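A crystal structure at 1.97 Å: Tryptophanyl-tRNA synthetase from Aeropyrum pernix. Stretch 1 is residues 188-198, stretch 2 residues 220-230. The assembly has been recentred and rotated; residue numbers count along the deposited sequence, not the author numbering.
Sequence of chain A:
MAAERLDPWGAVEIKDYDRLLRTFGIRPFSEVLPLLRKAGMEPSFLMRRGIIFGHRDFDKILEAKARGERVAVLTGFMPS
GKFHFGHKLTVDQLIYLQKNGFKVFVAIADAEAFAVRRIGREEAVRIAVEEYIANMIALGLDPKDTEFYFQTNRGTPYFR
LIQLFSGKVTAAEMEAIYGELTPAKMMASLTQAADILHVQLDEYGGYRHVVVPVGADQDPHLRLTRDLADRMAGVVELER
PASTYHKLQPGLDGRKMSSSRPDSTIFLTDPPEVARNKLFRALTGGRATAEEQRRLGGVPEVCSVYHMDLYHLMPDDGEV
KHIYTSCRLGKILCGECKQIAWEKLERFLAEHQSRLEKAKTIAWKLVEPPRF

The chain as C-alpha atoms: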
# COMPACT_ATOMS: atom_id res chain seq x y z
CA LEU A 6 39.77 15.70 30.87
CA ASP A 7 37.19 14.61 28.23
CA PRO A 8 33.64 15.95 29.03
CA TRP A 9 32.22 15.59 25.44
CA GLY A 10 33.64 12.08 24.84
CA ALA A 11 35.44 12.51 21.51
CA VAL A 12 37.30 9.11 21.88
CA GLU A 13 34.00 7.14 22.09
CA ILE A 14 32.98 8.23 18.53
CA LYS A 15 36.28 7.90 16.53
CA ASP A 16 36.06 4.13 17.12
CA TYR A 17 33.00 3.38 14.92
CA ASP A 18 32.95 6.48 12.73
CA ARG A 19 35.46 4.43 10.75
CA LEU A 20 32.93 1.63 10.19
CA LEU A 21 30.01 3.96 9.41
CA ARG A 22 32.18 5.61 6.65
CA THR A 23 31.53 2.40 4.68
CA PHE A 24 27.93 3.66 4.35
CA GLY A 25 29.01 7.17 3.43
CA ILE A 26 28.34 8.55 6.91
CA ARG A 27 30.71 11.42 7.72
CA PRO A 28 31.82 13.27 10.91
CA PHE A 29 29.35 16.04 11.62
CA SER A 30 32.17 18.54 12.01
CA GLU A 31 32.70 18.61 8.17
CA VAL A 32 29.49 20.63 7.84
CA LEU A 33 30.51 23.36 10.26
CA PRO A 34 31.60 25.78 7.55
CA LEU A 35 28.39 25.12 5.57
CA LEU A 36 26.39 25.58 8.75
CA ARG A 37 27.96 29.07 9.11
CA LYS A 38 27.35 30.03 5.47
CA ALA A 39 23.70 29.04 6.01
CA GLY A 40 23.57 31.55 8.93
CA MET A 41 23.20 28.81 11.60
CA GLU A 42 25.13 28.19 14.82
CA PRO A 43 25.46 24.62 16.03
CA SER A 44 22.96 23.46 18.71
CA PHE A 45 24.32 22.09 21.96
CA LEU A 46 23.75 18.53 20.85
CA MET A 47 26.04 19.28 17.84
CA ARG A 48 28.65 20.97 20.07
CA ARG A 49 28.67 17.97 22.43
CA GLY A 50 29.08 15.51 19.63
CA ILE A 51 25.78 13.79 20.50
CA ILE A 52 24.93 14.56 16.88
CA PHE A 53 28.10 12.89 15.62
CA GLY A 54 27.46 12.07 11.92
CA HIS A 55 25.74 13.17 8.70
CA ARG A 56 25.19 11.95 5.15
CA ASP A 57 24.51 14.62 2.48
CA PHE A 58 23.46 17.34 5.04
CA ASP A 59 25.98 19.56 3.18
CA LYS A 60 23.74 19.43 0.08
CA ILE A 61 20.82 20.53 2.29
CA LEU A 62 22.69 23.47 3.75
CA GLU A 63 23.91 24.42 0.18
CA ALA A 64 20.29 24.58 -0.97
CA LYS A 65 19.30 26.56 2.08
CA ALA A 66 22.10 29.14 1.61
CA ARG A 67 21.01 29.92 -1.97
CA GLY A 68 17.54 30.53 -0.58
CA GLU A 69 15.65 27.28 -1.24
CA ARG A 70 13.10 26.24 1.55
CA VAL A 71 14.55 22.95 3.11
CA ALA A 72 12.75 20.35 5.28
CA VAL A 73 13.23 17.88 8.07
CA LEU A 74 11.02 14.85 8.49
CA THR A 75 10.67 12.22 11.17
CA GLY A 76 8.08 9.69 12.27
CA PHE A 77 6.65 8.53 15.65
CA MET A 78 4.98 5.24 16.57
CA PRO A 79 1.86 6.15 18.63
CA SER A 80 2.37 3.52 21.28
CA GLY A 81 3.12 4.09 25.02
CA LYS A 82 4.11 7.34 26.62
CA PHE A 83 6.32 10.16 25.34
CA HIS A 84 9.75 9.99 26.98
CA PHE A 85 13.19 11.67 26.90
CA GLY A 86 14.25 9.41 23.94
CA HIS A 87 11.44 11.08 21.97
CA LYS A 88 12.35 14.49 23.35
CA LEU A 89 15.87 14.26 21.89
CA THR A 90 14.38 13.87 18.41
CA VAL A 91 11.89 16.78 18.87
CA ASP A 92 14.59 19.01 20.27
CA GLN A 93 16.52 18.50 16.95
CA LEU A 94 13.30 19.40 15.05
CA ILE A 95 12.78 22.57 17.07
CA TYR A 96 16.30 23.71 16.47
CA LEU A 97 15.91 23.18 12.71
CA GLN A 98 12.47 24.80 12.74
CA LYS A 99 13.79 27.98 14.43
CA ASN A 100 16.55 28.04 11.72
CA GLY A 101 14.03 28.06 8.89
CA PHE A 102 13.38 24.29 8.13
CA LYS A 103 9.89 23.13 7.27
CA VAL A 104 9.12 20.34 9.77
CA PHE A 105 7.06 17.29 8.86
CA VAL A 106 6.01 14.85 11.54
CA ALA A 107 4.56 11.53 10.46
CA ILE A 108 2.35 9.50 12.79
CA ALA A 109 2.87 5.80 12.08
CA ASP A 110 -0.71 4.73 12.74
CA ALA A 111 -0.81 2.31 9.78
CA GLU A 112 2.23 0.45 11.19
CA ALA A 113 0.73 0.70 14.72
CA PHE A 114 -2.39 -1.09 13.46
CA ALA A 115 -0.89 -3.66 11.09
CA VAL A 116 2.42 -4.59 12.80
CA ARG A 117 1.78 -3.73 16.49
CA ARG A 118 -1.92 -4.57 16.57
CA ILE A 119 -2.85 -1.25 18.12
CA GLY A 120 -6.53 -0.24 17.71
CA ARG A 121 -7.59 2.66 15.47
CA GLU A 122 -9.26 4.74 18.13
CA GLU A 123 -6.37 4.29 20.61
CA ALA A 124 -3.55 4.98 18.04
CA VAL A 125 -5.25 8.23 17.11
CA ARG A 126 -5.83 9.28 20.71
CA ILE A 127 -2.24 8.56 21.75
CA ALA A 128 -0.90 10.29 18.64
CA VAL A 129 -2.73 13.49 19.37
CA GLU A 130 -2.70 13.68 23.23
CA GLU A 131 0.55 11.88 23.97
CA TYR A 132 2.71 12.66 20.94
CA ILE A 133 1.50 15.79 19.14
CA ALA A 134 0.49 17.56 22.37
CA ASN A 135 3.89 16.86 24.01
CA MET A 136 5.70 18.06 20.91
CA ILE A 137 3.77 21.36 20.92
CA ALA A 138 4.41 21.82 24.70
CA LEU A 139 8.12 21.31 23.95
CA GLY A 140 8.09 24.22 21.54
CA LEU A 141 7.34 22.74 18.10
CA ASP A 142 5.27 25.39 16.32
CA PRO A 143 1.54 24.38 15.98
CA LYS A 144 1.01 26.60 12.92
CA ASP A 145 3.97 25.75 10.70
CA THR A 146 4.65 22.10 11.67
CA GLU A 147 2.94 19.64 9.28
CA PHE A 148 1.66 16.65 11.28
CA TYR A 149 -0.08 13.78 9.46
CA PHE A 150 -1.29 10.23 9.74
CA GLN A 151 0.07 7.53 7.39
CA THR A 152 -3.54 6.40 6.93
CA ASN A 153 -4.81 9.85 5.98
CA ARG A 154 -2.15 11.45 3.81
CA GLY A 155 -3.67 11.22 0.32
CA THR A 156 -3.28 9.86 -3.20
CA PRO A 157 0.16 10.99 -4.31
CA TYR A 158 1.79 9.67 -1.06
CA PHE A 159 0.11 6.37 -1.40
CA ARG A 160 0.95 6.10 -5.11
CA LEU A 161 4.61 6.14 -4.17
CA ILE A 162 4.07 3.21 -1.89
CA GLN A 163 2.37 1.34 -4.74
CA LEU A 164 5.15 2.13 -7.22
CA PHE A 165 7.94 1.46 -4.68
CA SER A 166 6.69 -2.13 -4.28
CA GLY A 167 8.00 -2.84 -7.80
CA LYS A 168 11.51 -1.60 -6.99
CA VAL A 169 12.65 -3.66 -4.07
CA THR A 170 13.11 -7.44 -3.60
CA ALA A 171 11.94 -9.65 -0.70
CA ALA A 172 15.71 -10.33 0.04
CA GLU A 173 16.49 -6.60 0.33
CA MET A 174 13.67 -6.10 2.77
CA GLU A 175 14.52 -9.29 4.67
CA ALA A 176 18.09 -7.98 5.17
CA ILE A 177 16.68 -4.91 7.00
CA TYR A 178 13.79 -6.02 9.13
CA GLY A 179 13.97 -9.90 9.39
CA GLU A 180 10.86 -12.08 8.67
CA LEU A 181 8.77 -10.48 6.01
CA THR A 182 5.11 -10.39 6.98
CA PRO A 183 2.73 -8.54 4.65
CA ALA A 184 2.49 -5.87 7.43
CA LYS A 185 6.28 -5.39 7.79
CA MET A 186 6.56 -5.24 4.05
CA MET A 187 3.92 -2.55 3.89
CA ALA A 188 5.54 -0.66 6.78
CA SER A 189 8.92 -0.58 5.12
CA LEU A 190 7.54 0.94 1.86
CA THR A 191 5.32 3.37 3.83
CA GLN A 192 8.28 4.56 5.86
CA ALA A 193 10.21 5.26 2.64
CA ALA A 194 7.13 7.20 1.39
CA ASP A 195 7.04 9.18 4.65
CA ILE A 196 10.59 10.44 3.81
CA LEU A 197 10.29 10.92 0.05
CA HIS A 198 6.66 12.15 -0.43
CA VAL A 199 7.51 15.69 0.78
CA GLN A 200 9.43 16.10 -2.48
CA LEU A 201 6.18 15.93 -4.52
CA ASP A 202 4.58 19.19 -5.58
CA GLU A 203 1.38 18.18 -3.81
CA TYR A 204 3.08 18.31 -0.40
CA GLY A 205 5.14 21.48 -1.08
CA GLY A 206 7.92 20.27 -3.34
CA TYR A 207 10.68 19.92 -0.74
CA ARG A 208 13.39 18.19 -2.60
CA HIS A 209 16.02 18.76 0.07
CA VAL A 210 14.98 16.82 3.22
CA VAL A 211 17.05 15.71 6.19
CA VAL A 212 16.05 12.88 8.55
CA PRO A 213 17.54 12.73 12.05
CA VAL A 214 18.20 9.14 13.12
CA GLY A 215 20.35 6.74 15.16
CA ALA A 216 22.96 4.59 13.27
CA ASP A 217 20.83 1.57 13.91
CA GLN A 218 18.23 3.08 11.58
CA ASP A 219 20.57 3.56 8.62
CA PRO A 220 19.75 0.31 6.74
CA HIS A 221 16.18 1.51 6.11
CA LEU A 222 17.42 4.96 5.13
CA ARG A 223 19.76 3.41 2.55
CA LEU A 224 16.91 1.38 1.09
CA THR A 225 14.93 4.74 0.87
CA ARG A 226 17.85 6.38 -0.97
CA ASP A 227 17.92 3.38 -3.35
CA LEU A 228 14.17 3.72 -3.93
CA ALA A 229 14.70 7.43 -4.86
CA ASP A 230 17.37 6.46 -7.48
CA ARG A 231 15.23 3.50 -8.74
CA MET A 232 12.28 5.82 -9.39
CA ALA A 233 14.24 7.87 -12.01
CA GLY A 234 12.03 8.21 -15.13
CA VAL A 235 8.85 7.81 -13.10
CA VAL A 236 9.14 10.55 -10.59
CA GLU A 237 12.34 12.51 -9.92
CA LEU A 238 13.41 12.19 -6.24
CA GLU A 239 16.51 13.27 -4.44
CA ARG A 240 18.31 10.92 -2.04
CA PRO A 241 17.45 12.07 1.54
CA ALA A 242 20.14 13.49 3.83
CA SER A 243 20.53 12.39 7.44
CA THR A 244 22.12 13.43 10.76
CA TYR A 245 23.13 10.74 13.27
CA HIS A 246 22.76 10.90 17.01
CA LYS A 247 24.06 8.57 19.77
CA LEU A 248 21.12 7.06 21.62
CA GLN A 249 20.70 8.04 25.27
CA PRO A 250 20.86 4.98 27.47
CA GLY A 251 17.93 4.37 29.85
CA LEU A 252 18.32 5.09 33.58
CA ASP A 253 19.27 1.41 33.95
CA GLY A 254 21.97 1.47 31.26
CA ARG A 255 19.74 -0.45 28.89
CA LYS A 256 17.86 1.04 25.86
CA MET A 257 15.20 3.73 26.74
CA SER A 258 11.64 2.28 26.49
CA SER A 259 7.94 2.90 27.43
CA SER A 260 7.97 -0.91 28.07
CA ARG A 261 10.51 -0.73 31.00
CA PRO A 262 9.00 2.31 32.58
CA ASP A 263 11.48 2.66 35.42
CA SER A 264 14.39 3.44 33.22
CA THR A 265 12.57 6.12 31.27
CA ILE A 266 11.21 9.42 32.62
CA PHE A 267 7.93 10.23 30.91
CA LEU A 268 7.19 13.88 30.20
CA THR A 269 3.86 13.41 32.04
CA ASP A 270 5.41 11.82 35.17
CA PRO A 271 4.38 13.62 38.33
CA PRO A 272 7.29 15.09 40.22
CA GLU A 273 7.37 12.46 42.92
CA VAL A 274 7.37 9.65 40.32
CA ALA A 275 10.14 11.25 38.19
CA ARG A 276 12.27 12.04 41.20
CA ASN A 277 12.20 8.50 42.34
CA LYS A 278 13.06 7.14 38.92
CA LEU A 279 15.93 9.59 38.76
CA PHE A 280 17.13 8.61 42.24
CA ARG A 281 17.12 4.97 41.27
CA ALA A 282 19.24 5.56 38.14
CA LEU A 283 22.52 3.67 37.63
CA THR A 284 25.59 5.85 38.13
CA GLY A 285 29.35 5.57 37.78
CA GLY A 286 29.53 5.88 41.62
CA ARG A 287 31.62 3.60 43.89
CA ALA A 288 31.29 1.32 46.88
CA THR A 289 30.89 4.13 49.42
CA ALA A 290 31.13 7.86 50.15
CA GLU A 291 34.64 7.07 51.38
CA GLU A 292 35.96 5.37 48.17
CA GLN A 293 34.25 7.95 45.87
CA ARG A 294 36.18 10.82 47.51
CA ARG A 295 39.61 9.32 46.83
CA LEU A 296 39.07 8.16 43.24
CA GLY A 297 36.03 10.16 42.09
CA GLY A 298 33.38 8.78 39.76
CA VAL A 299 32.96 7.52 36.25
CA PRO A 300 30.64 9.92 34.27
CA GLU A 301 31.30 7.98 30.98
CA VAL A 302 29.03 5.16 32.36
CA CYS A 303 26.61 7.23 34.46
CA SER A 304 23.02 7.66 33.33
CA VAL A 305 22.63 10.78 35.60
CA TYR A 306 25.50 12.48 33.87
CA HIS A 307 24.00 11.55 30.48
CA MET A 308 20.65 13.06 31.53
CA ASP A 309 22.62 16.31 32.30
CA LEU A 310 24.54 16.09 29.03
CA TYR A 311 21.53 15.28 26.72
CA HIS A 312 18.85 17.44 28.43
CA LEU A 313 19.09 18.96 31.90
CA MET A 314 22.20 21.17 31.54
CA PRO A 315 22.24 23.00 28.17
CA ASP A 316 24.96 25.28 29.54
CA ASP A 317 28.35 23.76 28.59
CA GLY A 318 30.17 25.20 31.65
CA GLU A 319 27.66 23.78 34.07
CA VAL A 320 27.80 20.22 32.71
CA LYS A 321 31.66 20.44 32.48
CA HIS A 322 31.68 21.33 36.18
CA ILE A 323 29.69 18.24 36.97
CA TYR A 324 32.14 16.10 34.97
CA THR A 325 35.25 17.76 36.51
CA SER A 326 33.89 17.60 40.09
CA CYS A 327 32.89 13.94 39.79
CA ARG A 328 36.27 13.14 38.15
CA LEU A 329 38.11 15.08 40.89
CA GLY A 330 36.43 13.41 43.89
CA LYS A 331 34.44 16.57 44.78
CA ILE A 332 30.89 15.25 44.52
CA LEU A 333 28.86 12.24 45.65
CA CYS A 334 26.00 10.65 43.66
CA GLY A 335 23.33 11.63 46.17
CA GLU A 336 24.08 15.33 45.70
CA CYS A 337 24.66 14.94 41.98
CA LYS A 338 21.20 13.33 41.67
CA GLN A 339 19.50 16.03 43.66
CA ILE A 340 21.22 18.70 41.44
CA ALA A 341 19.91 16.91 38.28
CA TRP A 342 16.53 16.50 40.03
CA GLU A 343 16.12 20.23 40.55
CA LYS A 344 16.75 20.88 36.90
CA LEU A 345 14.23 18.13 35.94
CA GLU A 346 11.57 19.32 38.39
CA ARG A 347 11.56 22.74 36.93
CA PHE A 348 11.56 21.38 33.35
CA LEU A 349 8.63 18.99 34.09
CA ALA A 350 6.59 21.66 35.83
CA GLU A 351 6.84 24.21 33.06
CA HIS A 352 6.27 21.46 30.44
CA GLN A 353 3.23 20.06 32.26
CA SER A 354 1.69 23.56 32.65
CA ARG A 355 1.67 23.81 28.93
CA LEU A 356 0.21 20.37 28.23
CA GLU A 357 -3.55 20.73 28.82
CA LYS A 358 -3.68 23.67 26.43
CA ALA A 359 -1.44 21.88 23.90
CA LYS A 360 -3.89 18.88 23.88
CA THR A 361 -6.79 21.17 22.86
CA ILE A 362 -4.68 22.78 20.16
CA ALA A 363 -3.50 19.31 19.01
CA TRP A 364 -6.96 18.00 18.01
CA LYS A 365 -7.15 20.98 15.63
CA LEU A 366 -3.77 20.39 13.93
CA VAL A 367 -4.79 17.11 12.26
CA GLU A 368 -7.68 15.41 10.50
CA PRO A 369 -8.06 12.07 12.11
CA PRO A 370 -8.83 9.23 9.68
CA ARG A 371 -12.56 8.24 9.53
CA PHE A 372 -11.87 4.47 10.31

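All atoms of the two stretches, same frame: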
# COMPACT_ATOMS: atom_id res chain seq x y z
N ALA A 188 4.93 -1.73 5.96
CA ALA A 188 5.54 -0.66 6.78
C ALA A 188 6.84 -0.11 6.23
O ALA A 188 7.14 1.08 6.36
CB ALA A 188 5.76 -1.18 8.21
N SER A 189 7.66 -1.00 5.67
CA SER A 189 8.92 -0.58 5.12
C SER A 189 8.72 0.38 3.91
O SER A 189 9.35 1.43 3.82
CB SER A 189 9.71 -1.82 4.74
OG SER A 189 10.87 -1.36 4.12
N LEU A 190 7.85 0.02 2.99
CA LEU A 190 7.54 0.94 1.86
C LEU A 190 6.92 2.24 2.35
O LEU A 190 7.16 3.30 1.78
CB LEU A 190 6.57 0.31 0.84
CG LEU A 190 6.95 -1.06 0.23
CD1 LEU A 190 5.81 -1.66 -0.60
CD2 LEU A 190 8.16 -0.94 -0.65
N THR A 191 6.07 2.16 3.37
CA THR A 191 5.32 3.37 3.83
C THR A 191 6.35 4.30 4.50
O THR A 191 6.30 5.51 4.38
CB THR A 191 4.18 2.93 4.83
OG1 THR A 191 3.25 2.08 4.13
CG2 THR A 191 3.38 4.09 5.35
N GLN A 192 7.29 3.72 5.24
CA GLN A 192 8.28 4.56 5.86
C GLN A 192 9.12 5.24 4.82
O GLN A 192 9.57 6.36 5.04
CB GLN A 192 9.12 3.67 6.82
CG GLN A 192 9.61 4.31 7.99
CD GLN A 192 10.74 3.47 8.69
OE1 GLN A 192 11.67 4.04 9.33
NE2 GLN A 192 10.66 2.13 8.54
N ALA A 193 9.43 4.57 3.69
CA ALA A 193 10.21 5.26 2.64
C ALA A 193 9.33 6.40 2.08
O ALA A 193 9.85 7.45 1.72
CB ALA A 193 10.53 4.27 1.49
N ALA A 194 8.03 6.11 1.83
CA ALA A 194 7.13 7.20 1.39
C ALA A 194 7.05 8.35 2.36
O ALA A 194 6.96 9.55 1.94
CB ALA A 194 5.72 6.62 1.09
N ASP A 195 7.00 8.06 3.66
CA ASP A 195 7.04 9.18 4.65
C ASP A 195 8.22 10.14 4.33
O ASP A 195 8.06 11.36 4.29
CB ASP A 195 7.20 8.63 6.10
CG ASP A 195 5.91 7.98 6.61
OD1 ASP A 195 4.80 8.38 6.13
OD2 ASP A 195 5.99 7.03 7.42
N ILE A 196 9.42 9.59 4.13
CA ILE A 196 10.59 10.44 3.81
C ILE A 196 10.50 11.16 2.46
O ILE A 196 10.74 12.38 2.34
CB ILE A 196 11.88 9.58 3.89
CG1 ILE A 196 12.01 9.06 5.33
CG2 ILE A 196 13.11 10.39 3.37
CD1 ILE A 196 13.01 7.81 5.52
N LEU A 197 10.16 10.41 1.42
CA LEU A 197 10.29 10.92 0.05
C LEU A 197 9.08 11.73 -0.38
O LEU A 197 9.23 12.50 -1.28
CB LEU A 197 10.44 9.71 -0.90
CG LEU A 197 11.80 9.01 -0.67
CD1 LEU A 197 11.82 7.70 -1.42
CD2 LEU A 197 13.06 9.86 -1.02
N HIS A 198 7.86 11.53 0.17
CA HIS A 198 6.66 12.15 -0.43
C HIS A 198 6.72 13.67 -0.33
O HIS A 198 6.08 14.36 -1.09
CB HIS A 198 5.33 11.69 0.23
CG HIS A 198 5.04 12.35 1.56
ND1 HIS A 198 5.76 12.09 2.71
CD2 HIS A 198 4.10 13.29 1.91
CE1 HIS A 198 5.27 12.80 3.72
NE2 HIS A 198 4.28 13.56 3.25
N PRO A 220 20.10 1.25 7.84
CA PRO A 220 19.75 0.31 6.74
C PRO A 220 18.45 0.68 6.02
O PRO A 220 18.40 0.61 4.76
CB PRO A 220 19.60 -1.03 7.42
CG PRO A 220 20.66 -0.91 8.61
CD PRO A 220 20.43 0.53 9.09
N HIS A 221 17.43 1.08 6.79
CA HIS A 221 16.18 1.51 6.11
C HIS A 221 16.35 2.80 5.31
O HIS A 221 15.77 3.01 4.20
CB HIS A 221 14.95 1.65 7.07
CG HIS A 221 13.72 2.04 6.33
ND1 HIS A 221 13.36 3.35 6.09
CD2 HIS A 221 12.84 1.27 5.63
CE1 HIS A 221 12.29 3.37 5.30
NE2 HIS A 221 11.96 2.12 5.02
N LEU A 222 17.11 3.73 5.86
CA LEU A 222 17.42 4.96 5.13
C LEU A 222 18.17 4.71 3.79
O LEU A 222 17.99 5.40 2.82
CB LEU A 222 18.30 5.80 6.01
CG LEU A 222 18.40 7.27 5.74
CD1 LEU A 222 16.99 7.85 5.53
CD2 LEU A 222 19.00 7.88 7.03
N ARG A 223 19.02 3.69 3.75
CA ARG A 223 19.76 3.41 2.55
C ARG A 223 18.81 2.78 1.55
O ARG A 223 18.93 3.00 0.34
CB ARG A 223 20.95 2.45 2.93
CG ARG A 223 22.08 3.20 3.66
CD ARG A 223 23.42 2.37 3.66
NE ARG A 223 23.21 0.96 3.97
CZ ARG A 223 23.32 0.43 5.20
NH1 ARG A 223 23.60 1.21 6.22
NH2 ARG A 223 23.16 -0.86 5.41
N LEU A 224 17.88 1.95 2.02
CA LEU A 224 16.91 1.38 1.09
C LEU A 224 16.04 2.54 0.50
O LEU A 224 15.75 2.55 -0.69
CB LEU A 224 16.01 0.32 1.75
CG LEU A 224 14.81 -0.19 0.92
CD1 LEU A 224 15.32 -0.97 -0.34
CD2 LEU A 224 13.83 -1.08 1.76
N THR A 225 15.66 3.50 1.33
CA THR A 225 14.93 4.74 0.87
C THR A 225 15.72 5.50 -0.19
O THR A 225 15.15 5.94 -1.19
CB THR A 225 14.58 5.66 2.10
OG1 THR A 225 13.76 4.88 2.99
CG2 THR A 225 13.76 6.91 1.71
N ARG A 226 17.03 5.65 0.02
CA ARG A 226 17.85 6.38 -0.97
C ARG A 226 17.92 5.56 -2.23
O ARG A 226 17.84 6.11 -3.29
CB ARG A 226 19.26 6.58 -0.43
CG ARG A 226 19.31 7.67 0.69
CD ARG A 226 20.64 7.51 1.51
NE ARG A 226 21.87 7.78 0.71
CZ ARG A 226 22.35 8.99 0.45
NH1 ARG A 226 21.74 10.14 0.83
NH2 ARG A 226 23.47 9.08 -0.26
N ASP A 227 18.03 4.22 -2.12
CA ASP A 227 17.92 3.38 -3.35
C ASP A 227 16.58 3.53 -4.08
O ASP A 227 16.56 3.62 -5.29
CB ASP A 227 18.17 1.91 -3.11
CG ASP A 227 19.62 1.64 -2.64
OD1 ASP A 227 20.48 2.51 -2.79
OD2 ASP A 227 19.84 0.60 -1.97
N LEU A 228 15.47 3.48 -3.35
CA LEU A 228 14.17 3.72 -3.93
C LEU A 228 14.11 5.08 -4.69
O LEU A 228 13.63 5.13 -5.85
CB LEU A 228 13.02 3.53 -2.89
CG LEU A 228 12.66 2.10 -2.51
CD1 LEU A 228 11.77 2.20 -1.22
CD2 LEU A 228 11.87 1.43 -3.72
N ALA A 229 14.67 6.13 -4.13
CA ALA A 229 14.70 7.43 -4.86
C ALA A 229 15.40 7.28 -6.25
O ALA A 229 14.85 7.70 -7.32
CB ALA A 229 15.47 8.50 -4.00
N ASP A 230 16.57 6.66 -6.23
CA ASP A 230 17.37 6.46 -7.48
C ASP A 230 16.58 5.55 -8.46
O ASP A 230 16.56 5.78 -9.69
CB ASP A 230 18.64 5.69 -7.12
CG ASP A 230 19.65 6.50 -6.34
OD1 ASP A 230 19.58 7.75 -6.24
OD2 ASP A 230 20.60 5.87 -5.87

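The most unusual feature of this contact is a histidine side chain that reaches across to the backbone of the neighbouring helix: His221 NE2 donates a hydrogen bond to the carbonyl oxygen of Ser189 (NE2 to O, 3.0 Å; N-H...O angle 163°). Ser189 O already accepts the helical bond from Ala193 N at 3.1 Å, so it serves two donors. A carbonyl inside a helix can do this because the backbone N-H leaves part of the oxygen accessible from the side. The CA-to-CB bond of His221 points toward the partner, and with chi1 in the t rotamer the imidazole ring reaches Ser189 O and Ala193 N, which lie near its plane, while Gln192 CD lies over one face.

Each stretch contributes a helix, and the axes cross at -69°, approaching to 9.6 Å. The closest backbone approach is at Ala193 and Thr225, whose CA atoms are 5.1 Å apart; the small side chain of Ala193 suits so tight a crossing. Thr225 OG1 sits 3.6 Å from Ala193 CA, yet its hydrogen bond goes to His221 O in its own helix (OG1 to O, 3.0 Å). The hydroxyl is thereby satisfied within an otherwise largely apolar interface, while the methyl group remains free for packing: Thr225 CG2 lies 3.7 Å from Leu197 CG and 3.9 Å from Ile196 CG2.

Around this crossing, aliphatic groups fill the space. Ala193 CB meets Leu228 CD1 at 3.6 Å. Leu222 has its CA-to-CB bond directed away, but the end of its side chain comes nearer, bringing CD1 to 4.0 Å from Ile196 CD1. Leu197 CD2 rests 4.1 Å from Ala229 CB, a short side chain receiving a long one. Such contacts contribute through dispersion and the exclusion of water, whereas the histidine adds a directional link; together the two stretches bury 492 Å².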